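PDB 4YHC: sterol regulatory element-binding protein cleavage-activating protein from Schizosaccharomyces pombe, which escorts the transcription factor precursor sre1 for processing when sterol or oxygen is low, this chain being its WD40 domain. Local coordinates for residues S90-D95 with L121-M126; L249-L254 with W318-N323; G361-G366 with V412-Q417. The protein carries 9 engineered substitutions. All coordinates share one frame; numbering follows the deposited sequence. Where two conformers were deposited one is given.

How the contacts relate
Contacts 1 and 3 are buried, and contact 2 lies at the surface. Contact 3 (361-366 with 412-417) joins two neighbouring strands of one antiparallel sheet, so backbone hydrogen bonds carry it and side chains pack on both faces. Contact 1 (90-95 with 121-126) joins strands of two different sheets, in predicted repeats WD 2 and WD 3, through side chains, without backbone hydrogen bonds. Contact 2 (249-254 with 318-323) joins two loops at the ends of strands, through a lysine, an asparagine and a tryptophan. No two share a strand. The three are well separated, their centres about 32 to 34 Å apart, and contacts 1 and 3 lie on opposite sides of the chain's centre.

Contact 1 (S90-D95 with L121-M126); sequences SLFSKD and LNVFWM
Val123 meets the ring of Phe92 tip to tip, and this is the tightly packed part of the contact. Val123 CG2 lies over one face of the Phe92 ring, 3.9 Å from its centroid and offset toward the rim. This is a CH-pi contact. The other methyl, Val123 CG1, touches ring atom CE1 of Phe92 at 3.7 Å. CG1 is anti to the backbone N and CG2 anti to the carbonyl carbon, and both branches reach the phenyl ring. Leu140 and Val142 of strand 136-144 add to the apolar surroundings, and Tyr113 meets Phe92 edge-to-face.

The looser part is at Leu121, which is partly exposed. Its side chain crosses that of Phe92 at about a right angle. Leu121 CD1 is 4.1 Å from Phe92 CD2. Beyond Phe92 the chain leaves the strand for an exposed turn.

At the other end Trp125 NE1 donates to Ser90 OG, at 3.0 Å. The bond is bent, with 142° at the hydrogen, and OG is tilted 25° from the indole plane. The same OG is hydrogen-bonded to the carbonyl O of Ala81.

The two strands are not paired. Their axes are 9.2 Å apart and run nearly antiparallel, and they belong to neighbouring blades of the WD40 propeller. The join is therefore mainly apolar, with one indole N-H satisfied by a buried hydroxyl that also ties back to its own sheet.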
loop_
_atom_site.group_PDB
_atom_site.type_symbol
_atom_site.label_atom_id
_atom_site.label_comp_id
_atom_site.label_asym_id
_atom_site.label_seq_id
_atom_site.Cartn_x
_atom_site.Cartn_y
_atom_site.Cartn_z
ATOM N N SER A 90 11.119 1.071 11.879
ATOM C CA SER A 90 12.497 0.651 11.610
ATOM C C SER A 90 13.077 1.507 10.558
ATOM O O SER A 90 12.508 1.593 9.479
ATOM C CB SER A 90 12.616 -0.793 11.095
ATOM O OG SER A 90 11.780 -1.005 9.959
ATOM N N LEU A 91 14.198 2.144 10.870
ATOM C CA LEU A 91 14.926 2.986 9.926
ATOM C C LEU A 91 16.272 2.296 9.609
ATOM O O LEU A 91 16.952 1.833 10.514
ATOM C CB LEU A 91 15.198 4.339 10.538
ATOM C CG LEU A 91 14.080 5.277 10.958
ATOM C CD1 LEU A 91 14.701 6.519 11.569
ATOM C CD2 LEU A 91 13.245 5.644 9.741
ATOM N N PHE A 92 16.650 2.251 8.345
ATOM C CA PHE A 92 17.897 1.646 7.943
ATOM C C PHE A 92 18.748 2.680 7.259
ATOM O O PHE A 92 18.337 3.271 6.235
ATOM C CB PHE A 92 17.655 0.504 6.929
ATOM C CG PHE A 92 17.138 -0.760 7.563
ATOM C CD1 PHE A 92 15.839 -0.821 8.051
ATOM C CD2 PHE A 92 17.959 -1.909 7.648
ATOM C CE1 PHE A 92 15.372 -1.959 8.657
ATOM C CE2 PHE A 92 17.485 -3.042 8.244
ATOM C CZ PHE A 92 16.204 -3.065 8.773
ATOM N N SER A 93 19.932 2.920 7.813
ATOM C CA SER A 93 20.972 3.663 7.090
ATOM C C SER A 93 21.801 2.670 6.272
ATOM O O SER A 93 21.421 1.487 6.164
ATOM C CB SER A 93 21.838 4.449 8.085
ATOM O OG SER A 93 22.530 3.536 8.954
ATOM N N LYS A 94 22.926 3.111 5.679
ATOM C CA LYS A 94 23.756 2.202 4.927
ATOM C C LYS A 94 24.349 1.065 5.784
ATOM O O LYS A 94 24.544 -0.032 5.270
ATOM C CB LYS A 94 24.875 2.939 4.166
ATOM C CG LYS A 94 25.935 3.600 5.044
ATOM C CD LYS A 94 26.963 4.417 4.233
ATOM C CE LYS A 94 27.716 5.381 5.165
ATOM N NZ LYS A 94 28.445 6.479 4.462
ATOM N N ASP A 95 24.602 1.312 7.068
ATOM C CA ASP A 95 25.196 0.294 7.934
ATOM C C ASP A 95 24.489 0.041 9.245
ATOM O O ASP A 95 24.924 -0.823 10.010
ATOM C CB ASP A 95 26.677 0.602 8.236
ATOM C CG ASP A 95 26.907 1.950 8.870
ATOM O OD1 ASP A 95 26.039 2.475 9.587
ATOM O OD2 ASP A 95 28.004 2.506 8.634
ATOM N N LEU A 121 17.146 -1.613 -0.778
ATOM C CA LEU A 121 16.473 -2.421 0.240
ATOM C C LEU A 121 14.962 -2.330 0.212
ATOM O O LEU A 121 14.411 -1.252 0.015
ATOM C CB LEU A 121 16.886 -1.954 1.631
ATOM C CG LEU A 121 18.331 -2.083 2.031
ATOM C CD1 LEU A 121 18.356 -2.001 3.559
ATOM C CD2 LEU A 121 18.982 -3.376 1.552
ATOM N N ASN A 122 14.311 -3.446 0.488
ATOM C CA ASN A 122 12.926 -3.424 0.917
ATOM C C ASN A 122 12.866 -4.087 2.276
ATOM O O ASN A 122 13.500 -5.127 2.429
ATOM C CB ASN A 122 12.099 -4.171 -0.088
ATOM C CG ASN A 122 10.633 -3.872 0.038
ATOM O OD1 ASN A 122 10.231 -2.909 0.707
ATOM N ND2 ASN A 122 9.809 -4.703 -0.604
ATOM N N VAL A 123 12.173 -3.478 3.269
ATOM C CA VAL A 123 12.074 -4.028 4.613
ATOM C C VAL A 123 10.655 -4.259 5.069
ATOM O O VAL A 123 9.846 -3.427 4.817
ATOM C CB VAL A 123 12.723 -3.062 5.616
ATOM C CG1 VAL A 123 12.565 -3.633 7.018
ATOM C CG2 VAL A 123 14.193 -2.874 5.297
ATOM N N PHE A 124 10.356 -5.368 5.743
ATOM C CA PHE A 124 8.987 -5.717 6.134
ATOM C C PHE A 124 9.056 -6.264 7.510
ATOM O O PHE A 124 9.937 -7.036 7.784
ATOM C CB PHE A 124 8.434 -6.966 5.377
ATOM C CG PHE A 124 8.717 -6.982 3.956
ATOM C CD1 PHE A 124 8.125 -6.095 3.143
ATOM C CD2 PHE A 124 9.561 -7.938 3.428
ATOM C CE1 PHE A 124 8.362 -6.110 1.806
ATOM C CE2 PHE A 124 9.831 -7.958 2.096
ATOM C CZ PHE A 124 9.235 -7.032 1.278
ATOM N N TRP A 125 8.102 -5.903 8.345
ATOM C CA TRP A 125 7.865 -6.543 9.637
ATOM C C TRP A 125 6.818 -7.651 9.521
ATOM O O TRP A 125 5.755 -7.453 8.902
ATOM C CB TRP A 125 7.269 -5.520 10.580
ATOM C CG TRP A 125 8.187 -4.395 11.024
ATOM C CD1 TRP A 125 8.703 -3.429 10.253
ATOM C CD2 TRP A 125 8.579 -4.104 12.342
ATOM N NE1 TRP A 125 9.376 -2.536 11.004
ATOM C CE2 TRP A 125 9.312 -2.928 12.306
ATOM C CE3 TRP A 125 8.326 -4.700 13.573
ATOM C CZ2 TRP A 125 9.885 -2.336 13.466
ATOM C CZ3 TRP A 125 8.837 -4.097 14.739
ATOM C CH2 TRP A 125 9.632 -2.955 14.674
ATOM N N MET A 126 7.069 -8.791 10.140
ATOM C CA MET A 126 6.045 -9.807 10.175
ATOM C C MET A 126 5.868 -10.316 11.614
ATOM O O MET A 126 6.832 -10.481 12.324
ATOM C CB MET A 126 6.391 -10.946 9.246
ATOM C CG MET A 126 6.683 -10.445 7.789
ATOM S SD MET A 126 7.035 -11.804 6.694
ATOM C CE MET A 126 5.386 -12.123 6.185
#

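Contact 2 (L249-L254 with W318-N323); sequences LKNDEL and WDQQPN
The carbonyl O of Trp318 accepts two side-chain donors, which come from opposite faces of its plane. Lys250 NZ is 2.9 Å from Trp318 O and tilted 25° from the carbonyl plane. Asn251 ND2 is 3.0 Å from the same Trp318 O, but stands well above the plane. At the asparagine N-H the bond is nearly straight, at 172°, and the oxygen lies in the amide plane.

Lys250 also lies over the indole of Trp318. Lys250 CE is 3.5 Å from the centroid of the Trp318 five-membered ring, in a CH-pi contact. Lys250 NZ is 4.1 Å from that Trp318 centroid, over the face, in a cation-pi contact. The chain is extended as far as CE and then bends at chi4 (-63°), which turns NZ to where it meets both carbonyl and ring.

The contact joins the turn before strand 253-259, the last strand of a four-stranded propeller sheet, to the loop after strand 311-317 of the next sheet. Gln320 centres an inverse gamma turn there. Gln320 CG packs against Asn251 ND2 at 3.6 Å. Gln320 NE2 is hydrogen-bonded to Asp248 OD2, which also takes a weak bond from Asn251 ND2. Asp319 OD1 lies 4.7 Å from Lys250 NZ and may favour the ammonium.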
loop_
_atom_site.group_PDB
_atom_site.type_symbol
_atom_site.label_atom_id
_atom_site.label_comp_id
_atom_site.label_asym_id
_atom_site.label_seq_id
_atom_site.Cartn_x
_atom_site.Cartn_y
_atom_site.Cartn_z
ATOM N N LEU A 249 -2.219 -19.130 -2.527
ATOM C CA LEU A 249 -0.919 -19.585 -2.049
ATOM C C LEU A 249 -1.058 -20.709 -0.989
ATOM O O LEU A 249 -0.098 -21.326 -0.623
ATOM C CB LEU A 249 -0.203 -18.394 -1.415
ATOM C CG LEU A 249 0.726 -17.411 -2.091
ATOM C CD1 LEU A 249 0.982 -17.642 -3.550
ATOM C CD2 LEU A 249 0.413 -15.982 -1.747
ATOM N N LYS A 250 -2.242 -20.868 -0.417
ATOM C CA LYS A 250 -2.424 -21.890 0.629
ATOM C C LYS A 250 -2.435 -23.274 -0.018
ATOM O O LYS A 250 -1.586 -24.131 0.276
ATOM C CB LYS A 250 -3.695 -21.634 1.379
ATOM C CG LYS A 250 -4.022 -22.680 2.456
ATOM C CD LYS A 250 -5.391 -22.392 3.058
ATOM C CE LYS A 250 -5.690 -23.335 4.213
ATOM N NZ LYS A 250 -5.752 -24.751 3.714
ATOM N N ASN A 251 -3.354 -23.452 -0.957
ATOM C CA ASN A 251 -3.488 -24.729 -1.685
ATOM C C ASN A 251 -2.754 -24.762 -3.047
ATOM O O ASN A 251 -2.915 -25.681 -3.779
ATOM C CB ASN A 251 -4.980 -24.994 -1.875
ATOM C CG ASN A 251 -5.734 -24.975 -0.562
ATOM O OD1 ASN A 251 -5.343 -25.669 0.357
ATOM N ND2 ASN A 251 -6.784 -24.150 -0.444
ATOM N N ASP A 252 -1.887 -23.784 -3.314
ATOM C CA ASP A 252 -1.141 -23.627 -4.599
ATOM C C ASP A 252 -2.002 -23.935 -5.842
ATOM O O ASP A 252 -1.890 -25.005 -6.439
ATOM C CB ASP A 252 0.173 -24.435 -4.628
ATOM C CG ASP A 252 1.289 -23.724 -5.437
ATOM O OD1 ASP A 252 1.014 -22.676 -6.052
ATOM O OD2 ASP A 252 2.449 -24.200 -5.465
ATOM N N GLU A 253 -2.623 -22.868 -6.351
ATOM C CA GLU A 253 -3.695 -23.108 -7.293
ATOM C C GLU A 253 -4.027 -21.820 -8.021
ATOM O O GLU A 253 -4.297 -20.799 -7.396
ATOM C CB GLU A 253 -4.930 -23.626 -6.562
ATOM C CG GLU A 253 -6.005 -24.174 -7.477
ATOM C CD GLU A 253 -6.322 -25.625 -7.186
ATOM O OE1 GLU A 253 -7.352 -26.120 -7.686
ATOM O OE2 GLU A 253 -5.538 -26.266 -6.457
ATOM N N LEU A 254 -4.001 -21.871 -9.346
ATOM C CA LEU A 254 -4.388 -20.751 -10.131
ATOM C C LEU A 254 -5.883 -20.580 -10.034
ATOM O O LEU A 254 -6.638 -21.452 -10.406
ATOM C CB LEU A 254 -3.967 -20.923 -11.588
ATOM C CG LEU A 254 -4.442 -19.767 -12.498
ATOM C CD1 LEU A 254 -3.874 -18.403 -12.063
ATOM C CD2 LEU A 254 -4.088 -20.023 -13.951
ATOM N N TRP A 318 -10.593 -21.677 1.971
ATOM C CA TRP A 318 -9.713 -22.389 2.829
ATOM C C TRP A 318 -9.379 -23.790 2.265
ATOM O O TRP A 318 -8.199 -24.214 2.246
ATOM C CB TRP A 318 -10.386 -22.513 4.211
ATOM C CG TRP A 318 -9.442 -22.893 5.290
ATOM C CD1 TRP A 318 -9.193 -24.163 5.764
ATOM C CD2 TRP A 318 -8.578 -22.022 6.022
ATOM N NE1 TRP A 318 -8.278 -24.109 6.746
ATOM C CE2 TRP A 318 -7.849 -22.825 6.917
ATOM C CE3 TRP A 318 -8.320 -20.639 5.989
ATOM C CZ2 TRP A 318 -6.868 -22.299 7.768
ATOM C CZ3 TRP A 318 -7.387 -20.114 6.846
ATOM C CH2 TRP A 318 -6.665 -20.937 7.729
ATOM N N ASP A 319 -10.433 -24.439 1.768
ATOM C CA ASP A 319 -10.456 -25.783 1.239
ATOM C C ASP A 319 -11.176 -25.654 -0.071
ATOM O O ASP A 319 -12.262 -25.070 -0.118
ATOM C CB ASP A 319 -11.348 -26.716 2.111
ATOM C CG ASP A 319 -10.738 -27.017 3.462
ATOM O OD1 ASP A 319 -9.598 -27.524 3.515
ATOM O OD2 ASP A 319 -11.423 -26.736 4.480
ATOM N N GLN A 320 -10.590 -26.226 -1.108
ATOM C CA GLN A 320 -11.098 -26.076 -2.477
ATOM C C GLN A 320 -11.977 -27.290 -2.755
ATOM O O GLN A 320 -11.810 -27.983 -3.744
ATOM C CB GLN A 320 -9.941 -25.927 -3.501
ATOM C CG GLN A 320 -9.017 -24.708 -3.268
ATOM C CD GLN A 320 -9.578 -23.353 -3.750
ATOM O OE1 GLN A 320 -10.660 -23.258 -4.321
ATOM N NE2 GLN A 320 -8.819 -22.295 -3.512
ATOM N N GLN A 321 -12.922 -27.515 -1.844
ATOM C CA GLN A 321 -13.812 -28.657 -1.839
ATOM C C GLN A 321 -15.176 -28.090 -1.479
ATOM O O GLN A 321 -15.266 -26.941 -1.037
ATOM C CB GLN A 321 -13.361 -29.700 -0.800
ATOM C CG GLN A 321 -13.511 -29.285 0.669
ATOM C CD GLN A 321 -14.389 -30.234 1.511
ATOM O OE1 GLN A 321 -15.038 -31.164 0.995
ATOM N NE2 GLN A 321 -14.452 -29.967 2.815
ATOM N N PRO A 322 -16.246 -28.865 -1.687
ATOM C CA PRO A 322 -17.582 -28.399 -1.271
ATOM C C PRO A 322 -17.806 -28.592 0.238
ATOM O O PRO A 322 -17.109 -29.375 0.855
ATOM C CB PRO A 322 -18.533 -29.251 -2.102
ATOM C CG PRO A 322 -17.749 -30.449 -2.513
ATOM C CD PRO A 322 -16.298 -30.042 -2.573
ATOM N N ASN A 323 -18.766 -27.868 0.820
ATOM C CA ASN A 323 -18.989 -27.869 2.269
ATOM C C ASN A 323 -20.407 -27.423 2.666
ATOM O O ASN A 323 -20.745 -26.245 2.545
ATOM C CB ASN A 323 -17.963 -26.946 2.933
ATOM C CG ASN A 323 -17.901 -27.121 4.427
ATOM O OD1 ASN A 323 -18.677 -27.860 5.011
ATOM N ND2 ASN A 323 -16.961 -26.447 5.057
#

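Contact 3 (G361-G366 with V412-Q417); sequences GLYIFG and VWMYSQ
Trp413 lays a face of its indole over the backbone of Gly366. Gly366 CA is 3.8 Å from the centroid of the Trp413 five-membered ring, in a CH-pi contact. The indole occupies the space where a side chain at Gly366 would start. Trp413 CG sits between its backbone N and carbonyl carbon (chi1 55°), and the ring lies across toward the neighbouring strand. NE1 is hydrogen-bonded to Ser353.

Ile364 is on the same face of the sheet. Ile364 CG2 is 3.8 Å from Trp413 CZ3, the two side chains crossing at a slant. Ile364 lies side by side with Tyr415, both pointing the same way, and its CD1 is 3.8 Å from Tyr415 CD2. Replacing Trp413 by an alanine would probably open a gap over Gly366 and beside Ile364 CG2, and leave Ser353 without its indole partner.

The opposite face carries Tyr363, Phe365, Met414 and Ser416. Met414 lies alongside both rings, pointing the same way. Met414 CB touches Phe365 CD1 at 3.6 Å. The Met414 chain bends at chi3 (-59°), and its CE meets Tyr363 CD1 at 3.6 Å. Val460 and Tyr462 of strand 456-462, in the next sheet, pack on this face.

Between the faces run the backbone bonds of an antiparallel pair in a propeller sheet. Ile364 pairs with Tyr415, and Gly366 with Trp413, through two hydrogen bonds each. Past the strand end, Gln417 N donates to Leu362 O at 2.9 Å. Gln417 NE2 donates to Gly361 O at 2.8 Å. A water donates to Leu362 O and is also hydrogen-bonded to Ser416 OG. The side chains thus make both faces largely apolar, while the water and the glutamine amide bond lie at the end where the strands give way to loops.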
loop_
_atom_site.group_PDB
_atom_site.type_symbol
_atom_site.label_atom_id
_atom_site.label_comp_id
_atom_site.label_asym_id
_atom_site.label_seq_id
_atom_site.Cartn_x
_atom_site.Cartn_y
_atom_site.Cartn_z
ATOM N N GLY A 361 -10.205 -0.077 -3.059
ATOM C CA GLY A 361 -10.429 0.135 -4.469
ATOM C C GLY A 361 -11.748 0.796 -4.859
ATOM O O GLY A 361 -12.114 0.832 -6.031
ATOM N N LEU A 362 -12.532 1.232 -3.898
ATOM C CA LEU A 362 -13.842 1.768 -4.219
ATOM C C LEU A 362 -13.852 3.240 -4.700
ATOM O O LEU A 362 -14.789 3.645 -5.399
ATOM C CB LEU A 362 -14.814 1.662 -3.017
ATOM C CG LEU A 362 -15.341 0.260 -2.743
ATOM C CD1 LEU A 362 -16.338 0.315 -1.569
ATOM C CD2 LEU A 362 -16.035 -0.280 -3.980
ATOM N N TYR A 363 -12.875 4.035 -4.278
ATOM C CA TYR A 363 -12.777 5.417 -4.700
ATOM C C TYR A 363 -11.400 5.718 -5.316
ATOM O O TYR A 363 -10.319 5.183 -4.849
ATOM C CB TYR A 363 -12.944 6.308 -3.512
ATOM C CG TYR A 363 -14.274 6.244 -2.831
ATOM C CD1 TYR A 363 -15.339 7.003 -3.282
ATOM C CD2 TYR A 363 -14.480 5.430 -1.743
ATOM C CE1 TYR A 363 -16.594 6.926 -2.732
ATOM C CE2 TYR A 363 -15.750 5.353 -1.162
ATOM C CZ TYR A 363 -16.788 6.109 -1.667
ATOM O OH TYR A 363 -18.006 6.099 -1.099
ATOM N N ILE A 364 -11.416 6.548 -6.356
ATOM C CA ILE A 364 -10.187 7.134 -6.880
ATOM C C ILE A 364 -10.181 8.628 -6.525
ATOM O O ILE A 364 -11.186 9.313 -6.697
ATOM C CB ILE A 364 -10.080 7.007 -8.405
ATOM C CG1 ILE A 364 -10.381 5.611 -8.856
ATOM C CG2 ILE A 364 -8.702 7.490 -8.915
ATOM C CD1 ILE A 364 -10.669 5.533 -10.311
ATOM N N PHE A 365 -9.043 9.139 -6.093
ATOM C CA PHE A 365 -8.893 10.558 -5.820
ATOM C C PHE A 365 -7.742 11.077 -6.594
ATOM O O PHE A 365 -6.759 10.372 -6.832
ATOM C CB PHE A 365 -8.653 10.820 -4.344
ATOM C CG PHE A 365 -9.777 10.297 -3.425
ATOM C CD1 PHE A 365 -10.914 11.079 -3.182
ATOM C CD2 PHE A 365 -9.687 9.077 -2.814
ATOM C CE1 PHE A 365 -11.948 10.645 -2.340
ATOM C CE2 PHE A 365 -10.728 8.626 -1.961
ATOM C CZ PHE A 365 -11.861 9.396 -1.739
ATOM N N GLY A 366 -7.809 12.353 -6.916
ATOM C CA GLY A 366 -6.738 12.958 -7.629
ATOM C C GLY A 366 -6.614 14.434 -7.451
ATOM O O GLY A 366 -7.565 15.072 -7.018
ATOM N N VAL A 412 -9.195 19.303 -7.359
ATOM C CA VAL A 412 -9.268 18.102 -6.496
ATOM C C VAL A 412 -10.445 17.292 -6.906
ATOM O O VAL A 412 -11.582 17.805 -6.989
ATOM C CB VAL A 412 -9.443 18.483 -5.049
ATOM C CG1 VAL A 412 -9.131 17.303 -4.146
ATOM C CG2 VAL A 412 -8.535 19.630 -4.750
ATOM N N TRP A 413 -10.249 16.019 -7.199
ATOM C CA TRP A 413 -11.383 15.271 -7.696
ATOM C C TRP A 413 -11.487 13.876 -7.123
ATOM O O TRP A 413 -10.522 13.326 -6.595
ATOM C CB TRP A 413 -11.369 15.203 -9.240
ATOM C CG TRP A 413 -10.084 14.656 -9.853
ATOM C CD1 TRP A 413 -9.067 15.334 -10.302
ATOM C CD2 TRP A 413 -9.786 13.269 -10.084
ATOM N NE1 TRP A 413 -8.090 14.476 -10.798
ATOM C CE2 TRP A 413 -8.530 13.201 -10.687
ATOM C CE3 TRP A 413 -10.462 12.103 -9.844
ATOM C CZ2 TRP A 413 -7.906 11.969 -11.025
ATOM C CZ3 TRP A 413 -9.850 10.896 -10.144
ATOM C CH2 TRP A 413 -8.584 10.851 -10.769
ATOM N N MET A 414 -12.670 13.289 -7.290
ATOM C CA MET A 414 -12.895 11.926 -6.879
ATOM C C MET A 414 -13.744 11.216 -7.847
ATOM O O MET A 414 -14.525 11.825 -8.550
ATOM C CB MET A 414 -13.561 11.906 -5.512
ATOM C CG MET A 414 -14.888 12.661 -5.399
ATOM S SD MET A 414 -15.943 12.142 -3.947
ATOM C CE MET A 414 -16.236 10.412 -4.205
ATOM N N TYR A 415 -13.599 9.908 -7.888
ATOM C CA TYR A 415 -14.432 9.054 -8.668
ATOM C C TYR A 415 -14.883 7.868 -7.791
ATOM O O TYR A 415 -14.043 7.128 -7.232
ATOM C CB TYR A 415 -13.678 8.541 -9.903
ATOM C CG TYR A 415 -14.532 7.682 -10.838
ATOM C CD1 TYR A 415 -15.557 8.271 -11.608
ATOM C CD2 TYR A 415 -14.317 6.320 -10.947
ATOM C CE1 TYR A 415 -16.358 7.495 -12.454
ATOM C CE2 TYR A 415 -15.112 5.540 -11.757
ATOM C CZ TYR A 415 -16.117 6.131 -12.523
ATOM O OH TYR A 415 -16.877 5.324 -13.318
ATOM N N SER A 416 -16.204 7.677 -7.687
ATOM C CA SER A 416 -16.767 6.543 -6.969
ATOM C C SER A 416 -16.972 5.430 -7.973
ATOM O O SER A 416 -17.848 5.561 -8.865
ATOM C CB SER A 416 -18.103 6.947 -6.340
ATOM O OG SER A 416 -18.717 5.805 -5.769
ATOM N N GLN A 417 -16.149 4.368 -7.877
ATOM C CA GLN A 417 -16.132 3.342 -8.892
ATOM C C GLN A 417 -17.439 2.569 -8.905
ATOM O O GLN A 417 -17.808 2.050 -9.969
ATOM C CB GLN A 417 -15.006 2.335 -8.696
ATOM C CG GLN A 417 -13.636 2.949 -8.538
ATOM C CD GLN A 417 -12.527 2.270 -9.295
ATOM O OE1 GLN A 417 -12.587 2.205 -10.510
ATOM N NE2 GLN A 417 -11.409 1.881 -8.576
HETATM O O HOH W 1 -17.497 3.556 -4.808
#